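Local atomic coordinates of N-(5'-phosphoribosyl)anthranilate isomerase (Jonesia denitrificans, PDB entry 4WUI), a protein that probably catalyses the isomerisation of N-(5-phospho-beta-D-ribosyl)anthranilate to 1-(2-carboxyphenylamino)-1-deoxy-D-ribulose 5-phosphate, the third step from chorismate to tryptophan. Residues Ala68-Leu73 against Ser80-His85; Asp91-Ala96 against Pro101-Ala106. All blocks are in the same frame, centred on the assembly; numbering follows the deposited sequence. Where two conformers were deposited one is given.

Interaction 1: residues Ala68-Leu73 against Ser80-His85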
ATOM      1  N   ALA A  68       0.952  -7.271  19.312  1.00 12.16           N
ATOM      2  CA  ALA A  68      -0.270  -7.162  20.091  1.00 13.05           C
ATOM      3  C   ALA A  68      -0.773  -5.703  20.156  1.00 12.29           C
ATOM      4  O   ALA A  68      -1.984  -5.448  20.137  1.00 12.60           O
ATOM      5  CB  ALA A  68      -0.063  -7.733  21.491  1.00 14.57           C
ATOM      6  N   ASP A  69       0.155  -4.759  20.258  1.00 12.19           N
ATOM      7  CA  ASP A  69      -0.191  -3.347  20.244  1.00 12.25           C
ATOM      8  C   ASP A  69      -0.723  -2.909  18.881  1.00 11.46           C
ATOM      9  O   ASP A  69      -1.629  -2.076  18.814  1.00 11.76           O
ATOM     10  CB  ASP A  69       1.022  -2.485  20.599  1.00 13.75           C
ATOM     11  CG  ASP A  69       1.437  -2.574  22.047  1.00 17.05           C
ATOM     12  OD1 ASP A  69       0.738  -3.206  22.870  1.00 18.64           O
ATOM     13  OD2 ASP A  69       2.444  -1.900  22.370  1.00 18.84           O
ATOM     14  N   ALA A  70      -0.155  -3.458  17.816  1.00 10.59           N
ATOM     15  CA  ALA A  70      -0.622  -3.139  16.485  1.00 10.47           C
ATOM     16  C   ALA A  70      -2.052  -3.599  16.283  1.00  9.79           C
ATOM     17  O   ALA A  70      -2.875  -2.901  15.682  1.00  9.93           O
ATOM     18  CB  ALA A  70       0.296  -3.733  15.436  1.00 10.88           C
ATOM     19  N   LEU A  71      -2.361  -4.795  16.791  1.00 10.23           N
ATOM     20  CA  LEU A  71      -3.724  -5.306  16.751  1.00 10.88           C
ATOM     21  C   LEU A  71      -4.672  -4.406  17.520  1.00 10.55           C
ATOM     22  O   LEU A  71      -5.759  -4.075  17.054  1.00 11.10           O
ATOM     23  CB  LEU A  71      -3.759  -6.725  17.307  1.00 11.75           C
ATOM     24  CG  LEU A  71      -3.248  -7.794  16.358  1.00 12.65           C
ATOM     25  CD1 LEU A  71      -2.954  -9.071  17.130  1.00 14.09           C
ATOM     26  CD2 LEU A  71      -4.257  -8.055  15.246  1.00 12.62           C
ATOM     27  N   ALA A  72      -4.265  -4.005  18.721  1.00 10.98           N
ATOM     28  CA  ALA A  72      -5.097  -3.122  19.537  1.00 11.78           C
ATOM     29  C   ALA A  72      -5.362  -1.804  18.810  1.00 11.04           C
ATOM     30  O   ALA A  72      -6.482  -1.269  18.856  1.00 12.02           O
ATOM     31  CB  ALA A  72      -4.453  -2.878  20.891  1.00 13.13           C
ATOM     32  N   LEU A  73      -4.331  -1.286  18.138  1.00 10.34           N
ATOM     33  CA  LEU A  73      -4.470  -0.025  17.407  1.00 10.32           C
ATOM     34  C   LEU A  73      -5.364  -0.192  16.169  1.00 10.12           C
ATOM     35  O   LEU A  73      -6.175   0.687  15.855  1.00 10.90           O
ATOM     36  CB  LEU A  73      -3.090   0.472  16.992  1.00 10.88           C
ATOM     37  CG  LEU A  73      -3.057   1.848  16.320  1.00 11.91           C
ATOM     38  CD1 LEU A  73      -3.632   2.921  17.222  1.00 12.81           C
ATOM     39  CD2 LEU A  73      -1.623   2.176  15.967  1.00 12.92           C
ATOM     40  N   SER A  80     -10.041  -0.967   8.210  1.00  9.19           N
ATOM     41  CA  SER A  80     -10.439  -2.200   7.542  1.00  9.91           C
ATOM     42  C   SER A  80      -9.332  -3.261   7.597  1.00  8.88           C
ATOM     43  O   SER A  80      -9.625  -4.457   7.664  1.00  9.33           O
ATOM     44  CB  SER A  80     -10.754  -1.911   6.051  1.00 11.57           C
ATOM     45  OG  SER A  80     -11.463  -0.697   5.767  1.00 13.76           O
ATOM     46  N   VAL A  81      -8.084  -2.841   7.446  1.00  8.14           N
ATOM     47  CA  VAL A  81      -6.956  -3.732   7.179  1.00  7.82           C
ATOM     48  C   VAL A  81      -5.762  -3.340   8.056  1.00  7.43           C
ATOM     49  O   VAL A  81      -5.506  -2.154   8.246  1.00  7.87           O
ATOM     50  CB  VAL A  81      -6.517  -3.625   5.704  1.00  8.14           C
ATOM     51  CG1 VAL A  81      -5.289  -4.447   5.399  1.00  9.06           C
ATOM     52  CG2 VAL A  81      -7.640  -3.968   4.743  1.00  9.01           C
ATOM     53  N   LEU A  82      -5.048  -4.350   8.544  1.00  7.78           N
ATOM     54  CA  LEU A  82      -3.748  -4.180   9.193  1.00  7.63           C
ATOM     55  C   LEU A  82      -2.651  -4.635   8.251  1.00  7.36           C
ATOM     56  O   LEU A  82      -2.612  -5.816   7.884  1.00  8.12           O
ATOM     57  CB  LEU A  82      -3.718  -4.982  10.495  1.00  8.01           C
ATOM     58  CG  LEU A  82      -2.386  -4.994  11.247  1.00  9.03           C
ATOM     59  CD1 LEU A  82      -1.945  -3.601  11.662  1.00  9.49           C
ATOM     60  CD2 LEU A  82      -2.481  -5.889  12.474  1.00 10.32           C
ATOM     61  N   GLN A  83      -1.763  -3.719   7.835  1.00  7.41           N
ATOM     62  CA  GLN A  83      -0.654  -4.011   6.956  1.00  7.60           C
ATOM     63  C   GLN A  83       0.654  -4.006   7.756  1.00  7.94           C
ATOM     64  O   GLN A  83       0.993  -3.000   8.395  1.00  8.75           O
ATOM     65  CB  GLN A  83      -0.563  -2.995   5.799  1.00  7.79           C
ATOM     66  CG  GLN A  83       0.610  -3.210   4.891  1.00  8.26           C
ATOM     67  CD  GLN A  83       0.741  -2.156   3.823  1.00  8.91           C
ATOM     68  OE1 GLN A  83      -0.246  -1.756   3.208  1.00  9.78           O
ATOM     69  NE2 GLN A  83       1.960  -1.696   3.588  1.00 10.07           N
ATOM     70  N   LEU A  84       1.382  -5.122   7.701  1.00  8.13           N
ATOM     71  CA  LEU A  84       2.605  -5.331   8.446  1.00  8.48           C
ATOM     72  C   LEU A  84       3.798  -5.202   7.511  1.00  9.69           C
ATOM     73  O   LEU A  84       3.908  -5.910   6.508  1.00 11.51           O
ATOM     74  CB  LEU A  84       2.594  -6.742   9.047  1.00  8.76           C
ATOM     75  CG  LEU A  84       1.423  -7.039   9.957  1.00  9.62           C
ATOM     76  CD1 LEU A  84       1.443  -8.499  10.396  1.00 10.76           C
ATOM     77  CD2 LEU A  84       1.379  -6.099  11.132  1.00  9.79           C
ATOM     78  N   HIS A  85       4.723  -4.318   7.862  1.00 10.61           N
ATOM     79  CA  HIS A  85       5.936  -4.192   7.081  1.00 12.11           C
ATOM     80  C   HIS A  85       6.848  -5.417   7.257  1.00 11.90           C
ATOM     81  O   HIS A  85       6.595  -6.315   8.071  1.00 12.03           O
ATOM     82  CB  HIS A  85       6.656  -2.936   7.495  1.00 14.64           C
ATOM     83  CG  HIS A  85       7.522  -2.341   6.432  1.00 18.23           C
ATOM     84  ND1 HIS A  85       8.889  -2.187   6.572  1.00 20.07           N
ATOM     85  CD2 HIS A  85       7.205  -1.799   5.229  1.00 19.70           C
ATOM     86  CE1 HIS A  85       9.379  -1.591   5.497  1.00 20.63           C
ATOM     87  NE2 HIS A  85       8.377  -1.350   4.663  1.00 21.12           N
TER
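Leu-82 extends its forked end from the barrel wall against Ala-70 and Leu-71 of the helix, one methyl for each. The apolar contacts carry the interface. CD2 of Leu-82 meets CD2 of Leu-71 at 3.9 Å, and the two leucine side chains run at about a right angle to each other, joined by single methyls at their ends. The other methyl, CD1 of Leu-82, lies 4.4 Å from CB of Ala-70, a looser approach, and the same methyl also rests 4.2 Å from O of Ala-70. With CG of Leu-82 anti to the backbone N (chi1 176°), the fork is carried out to the helix. On Leu-71, CG stands anti to the carbonyl carbon, and its branch bends in toward the strand although its CB does not point there.

No hydrogen bond crosses between the segments. The backbone of Leu-82 is instead bonded to Arg-102 and Trp-104 of the next strand region, while Leu-71 also packs on Tyr-95, Ala-96 and Arg-99 of helix 90-99.

The pairing joins the helix of a beta-alpha-beta unit to the strand that follows it in the TIM barrel. Only 119 Å² is buried here, summed over both segments, so the contact amounts to non-directional van der Waals packing of a few methyl groups, with no polar bond between the two segments.

Interaction 2: residues Asp91-Ala96 against Pro101-Ala106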
ATOM      1  N   ASP A  91       5.777 -15.532  12.176  1.00 10.97           N
ATOM      2  CA  ASP A  91       4.907 -15.881  13.288  1.00 11.00           C
ATOM      3  C   ASP A  91       3.983 -14.714  13.630  1.00 10.39           C
ATOM      4  O   ASP A  91       2.818 -14.932  13.949  1.00 10.56           O
ATOM      5  CB  ASP A  91       5.707 -16.263  14.538  1.00 12.10           C
ATOM      6  CG  ASP A  91       6.416 -17.589  14.436  1.00 13.75           C
ATOM      7  OD1 ASP A  91       6.344 -18.255  13.381  1.00 13.31           O
ATOM      8  OD2 ASP A  91       7.032 -17.965  15.465  1.00 16.09           O
ATOM      9  N   ASP A  92       4.507 -13.487  13.600  1.00 10.64           N
ATOM     10  CA  ASP A  92       3.680 -12.333  13.921  1.00 10.87           C
ATOM     11  C   ASP A  92       2.571 -12.128  12.891  1.00  9.92           C
ATOM     12  O   ASP A  92       1.454 -11.741  13.250  1.00 10.17           O
ATOM     13  CB  ASP A  92       4.540 -11.059  13.981  1.00 13.54           C
ATOM     14  CG  ASP A  92       5.310 -10.898  15.275  1.00 17.38           C
ATOM     15  OD1 ASP A  92       5.169 -11.737  16.186  1.00 18.98           O
ATOM     16  OD2 ASP A  92       6.041  -9.894  15.353  1.00 20.29           O
ATOM     17  N   VAL A  93       2.865 -12.389  11.619  1.00  9.98           N
ATOM     18  CA  VAL A  93       1.851 -12.257  10.588  1.00  9.41           C
ATOM     19  C   VAL A  93       0.680 -13.191  10.908  1.00  9.30           C
ATOM     20  O   VAL A  93      -0.490 -12.781  10.872  1.00  9.22           O
ATOM     21  CB  VAL A  93       2.405 -12.530   9.188  1.00 10.17           C
ATOM     22  CG1 VAL A  93       1.292 -12.542   8.149  1.00 10.43           C
ATOM     23  CG2 VAL A  93       3.497 -11.531   8.830  1.00 11.18           C
ATOM     24  N   ALA A  94       0.974 -14.451  11.251  1.00  9.10           N
ATOM     25  CA  ALA A  94      -0.081 -15.422  11.511  1.00  9.29           C
ATOM     26  C   ALA A  94      -0.797 -15.147  12.834  1.00  8.98           C
ATOM     27  O   ALA A  94      -1.995 -15.395  12.950  1.00  9.37           O
ATOM     28  CB  ALA A  94       0.492 -16.820  11.479  1.00  9.40           C
ATOM     29  N   TYR A  95      -0.066 -14.655  13.824  1.00  9.20           N
ATOM     30  CA  TYR A  95      -0.667 -14.258  15.094  1.00  9.46           C
ATOM     31  C   TYR A  95      -1.731 -13.208  14.823  1.00  9.14           C
ATOM     32  O   TYR A  95      -2.866 -13.281  15.321  1.00  9.24           O
ATOM     33  CB  TYR A  95       0.433 -13.705  16.013  1.00 10.39           C
ATOM     34  CG  TYR A  95      -0.049 -13.223  17.360  1.00 10.80           C
ATOM     35  CD1 TYR A  95      -0.099 -14.072  18.455  1.00 12.19           C
ATOM     36  CD2 TYR A  95      -0.417 -11.905  17.551  1.00 11.81           C
ATOM     37  CE1 TYR A  95      -0.526 -13.642  19.693  1.00 13.50           C
ATOM     38  CE2 TYR A  95      -0.848 -11.461  18.789  1.00 12.83           C
ATOM     39  CZ  TYR A  95      -0.901 -12.319  19.853  1.00 13.96           C
ATOM     40  OH  TYR A  95      -1.336 -11.832  21.068  1.00 16.83           O
ATOM     41  N   ALA A  96      -1.380 -12.210  14.009  1.00  8.86           N
ATOM     42  CA  ALA A  96      -2.328 -11.173  13.632  1.00  8.86           C
ATOM     43  C   ALA A  96      -3.482 -11.704  12.788  1.00  8.76           C
ATOM     44  O   ALA A  96      -4.628 -11.347  13.005  1.00  9.16           O
ATOM     45  CB  ALA A  96      -1.602 -10.042  12.917  1.00  9.65           C
ATOM     46  N   PRO A 101      -9.522  -9.476  11.029  0.51 10.59           N
ATOM     47  CA  PRO A 101     -10.121 -10.050   9.806  0.51 10.71           C
ATOM     48  C   PRO A 101      -9.285  -9.945   8.530  0.51  9.75           C
ATOM     49  O   PRO A 101      -9.368 -10.850   7.683  0.51  9.71           O
ATOM     50  CB  PRO A 101     -11.434  -9.253   9.659  0.51 11.43           C
ATOM     51  CG  PRO A 101     -11.801  -8.977  11.074  0.51 11.76           C
ATOM     52  CD  PRO A 101     -10.502  -8.618  11.721  0.51 11.22           C
ATOM     53  N   ARG A 102      -8.504  -8.875   8.386  1.00  9.15           N
ATOM     54  CA  ARG A 102      -7.803  -8.564   7.134  1.00  8.56           C
ATOM     55  C   ARG A 102      -6.397  -8.116   7.447  1.00  8.28           C
ATOM     56  O   ARG A 102      -6.198  -7.038   7.987  1.00  8.54           O
ATOM     57  CB  ARG A 102      -8.540  -7.482   6.352  1.00  8.62           C
ATOM     58  CG  ARG A 102     -10.006  -7.779   6.071  1.00  9.32           C
ATOM     59  CD  ARG A 102     -10.664  -6.714   5.220  1.00  9.26           C
ATOM     60  NE  ARG A 102     -10.095  -6.712   3.890  1.00  9.15           N
ATOM     61  CZ  ARG A 102     -10.309  -5.753   3.010  1.00  9.60           C
ATOM     62  NH1 ARG A 102     -11.140  -4.748   3.278  1.00 10.33           N
ATOM     63  NH2 ARG A 102      -9.680  -5.773   1.854  1.00 10.27           N
ATOM     64  N   VAL A 103      -5.428  -8.990   7.158  1.00  8.15           N
ATOM     65  CA  VAL A 103      -4.008  -8.735   7.408  1.00  8.26           C
ATOM     66  C   VAL A 103      -3.243  -8.822   6.106  1.00  7.94           C
ATOM     67  O   VAL A 103      -3.417  -9.780   5.342  1.00  8.75           O
ATOM     68  CB  VAL A 103      -3.439  -9.688   8.474  1.00  8.70           C
ATOM     69  CG1 VAL A 103      -1.936  -9.505   8.641  1.00  9.86           C
ATOM     70  CG2 VAL A 103      -4.192  -9.498   9.803  1.00  9.34           C
ATOM     71  N   TRP A 104      -2.418  -7.819   5.838  1.00  7.87           N
ATOM     72  CA  TRP A 104      -1.553  -7.779   4.665  1.00  7.97           C
ATOM     73  C   TRP A 104      -0.104  -7.928   5.120  1.00  8.78           C
ATOM     74  O   TRP A 104       0.303  -7.335   6.108  1.00  9.13           O
ATOM     75  CB  TRP A 104      -1.743  -6.500   3.870  1.00  8.35           C
ATOM     76  CG  TRP A 104      -3.089  -6.326   3.254  1.00  8.11           C
ATOM     77  CD1 TRP A 104      -4.140  -7.176   3.277  1.00  8.47           C
ATOM     78  CD2 TRP A 104      -3.493  -5.219   2.465  1.00  8.64           C
ATOM     79  NE1 TRP A 104      -5.188  -6.665   2.573  1.00  8.82           N
ATOM     80  CE2 TRP A 104      -4.816  -5.461   2.047  1.00  9.04           C
ATOM     81  CE3 TRP A 104      -2.867  -4.031   2.098  1.00  9.55           C
ATOM     82  CZ2 TRP A 104      -5.539  -4.537   1.294  1.00 10.38           C
ATOM     83  CZ3 TRP A 104      -3.586  -3.134   1.333  1.00 10.70           C
ATOM     84  CH2 TRP A 104      -4.900  -3.375   0.957  1.00 11.03           C
ATOM     85  N   ARG A 105       0.636  -8.744   4.379  1.00 10.43           N
ATOM     86  CA  ARG A 105       2.044  -9.031   4.578  1.00 11.75           C
ATOM     87  C   ARG A 105       2.811  -8.186   3.529  1.00 12.53           C
ATOM     88  O   ARG A 105       2.604  -8.327   2.353  1.00 12.79           O
ATOM     89  CB  ARG A 105       2.306 -10.588   4.447  1.00 12.40           C
ATOM     90  CG  ARG A 105       3.760 -11.017   4.590  1.00 13.15           C
ATOM     91  CD  ARG A 105       3.949 -12.489   4.817  1.00 14.47           C
ATOM     92  NE  ARG A 105       3.552 -13.330   3.701  1.00 14.91           N
ATOM     93  CZ  ARG A 105       4.358 -13.825   2.770  1.00 15.37           C
ATOM     94  NH1 ARG A 105       5.623 -13.494   2.707  1.00 16.15           N
ATOM     95  NH2 ARG A 105       3.842 -14.597   1.838  1.00 16.08           N
ATOM     96  N   ALA A 106       3.646  -7.248   3.928  1.00 16.16           N
ATOM     97  CA  ALA A 106       4.515  -6.538   3.019  1.00 18.84           C
ATOM     98  C   ALA A 106       5.934  -7.114   3.076  1.00 20.60           C
ATOM     99  O   ALA A 106       6.400  -7.533   4.140  1.00 22.78           O
ATOM    100  CB  ALA A 106       4.539  -5.029   3.340  1.00 20.33           C
TER
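The carbonyl group of Ala-96 receives a methyl of Val-103 over one face: CG2 of Val-103 lies 3.7 Å from O of Ala-96 and hardly farther from its carbonyl carbon, well above the plane of the group. The guanidinium of Arg-105 does not touch residues 91-96; its nitrogens bond beyond the two segments, where NH2 forms a salt bridge with Glu-122 and NH1 a hydrogen bond with O of Asn-114. What Arg-105 offers Val-93 is the aliphatic part of its chain, CD meeting CG2 of Val-93 at 4.2 Å, with the two side chains crossing at about a right angle. The bend at chi3 (66°) turns the charged end aside after this methylene contact, so that a buried arginine supplies hydrocarbon to the core while its nitrogens find acceptors. The indole of Trp-104 leaves the opposite side of the strand and packs on Val-81, Gln-83 and Leu-124, with NE1 bonded to Glu-123.

Val-103 is the centre of the remaining contacts. Its CG2 also meets CB of Ala-96 at 4.1 Å, and its CG1 lies at 4.5 Å from CG1 of Val-93, at the limit of packing. All four residues that touch are buried, and no hydrogen bond links the segments.

Segment 91-96 and strand residues 103-106 run almost antiparallel, at 166°, their axes 8.9 Å apart at closest approach, as expected where a helix returns the chain along the outside of a TIM barrel. Strand 103-108 is flanked by strands 81-84 and 124-128, and Val-103 also packs on Leu-84. On the helix, Ala-96 packs on Ile-67 of the neighbouring helix 67-77, and Val-93 reaches Tyr-120.

In the fold
Interactions 1 and 2 are successive helix-to-strand contacts in the eight-stranded barrel, their centres 8 Å apart, with strand 81-84 closing the first unit and leading into helix 90-99 of the second. The strands are direct neighbours in the parallel sheet: N of Trp-104 lies 2.9 Å from O of Leu-82, and N of Ala-106 also 2.9 Å from O of Leu-84, both probable hydrogen bonds. On the interior face, CG1 of Val-81 packs 3.5 Å from CD2 of Trp-104. Both contacts belong to the layer between barrel and helices, whereas TIM-barrel enzymes place their active sites at the C-terminal strand ends, toward His-85 and beyond Ala-106 here.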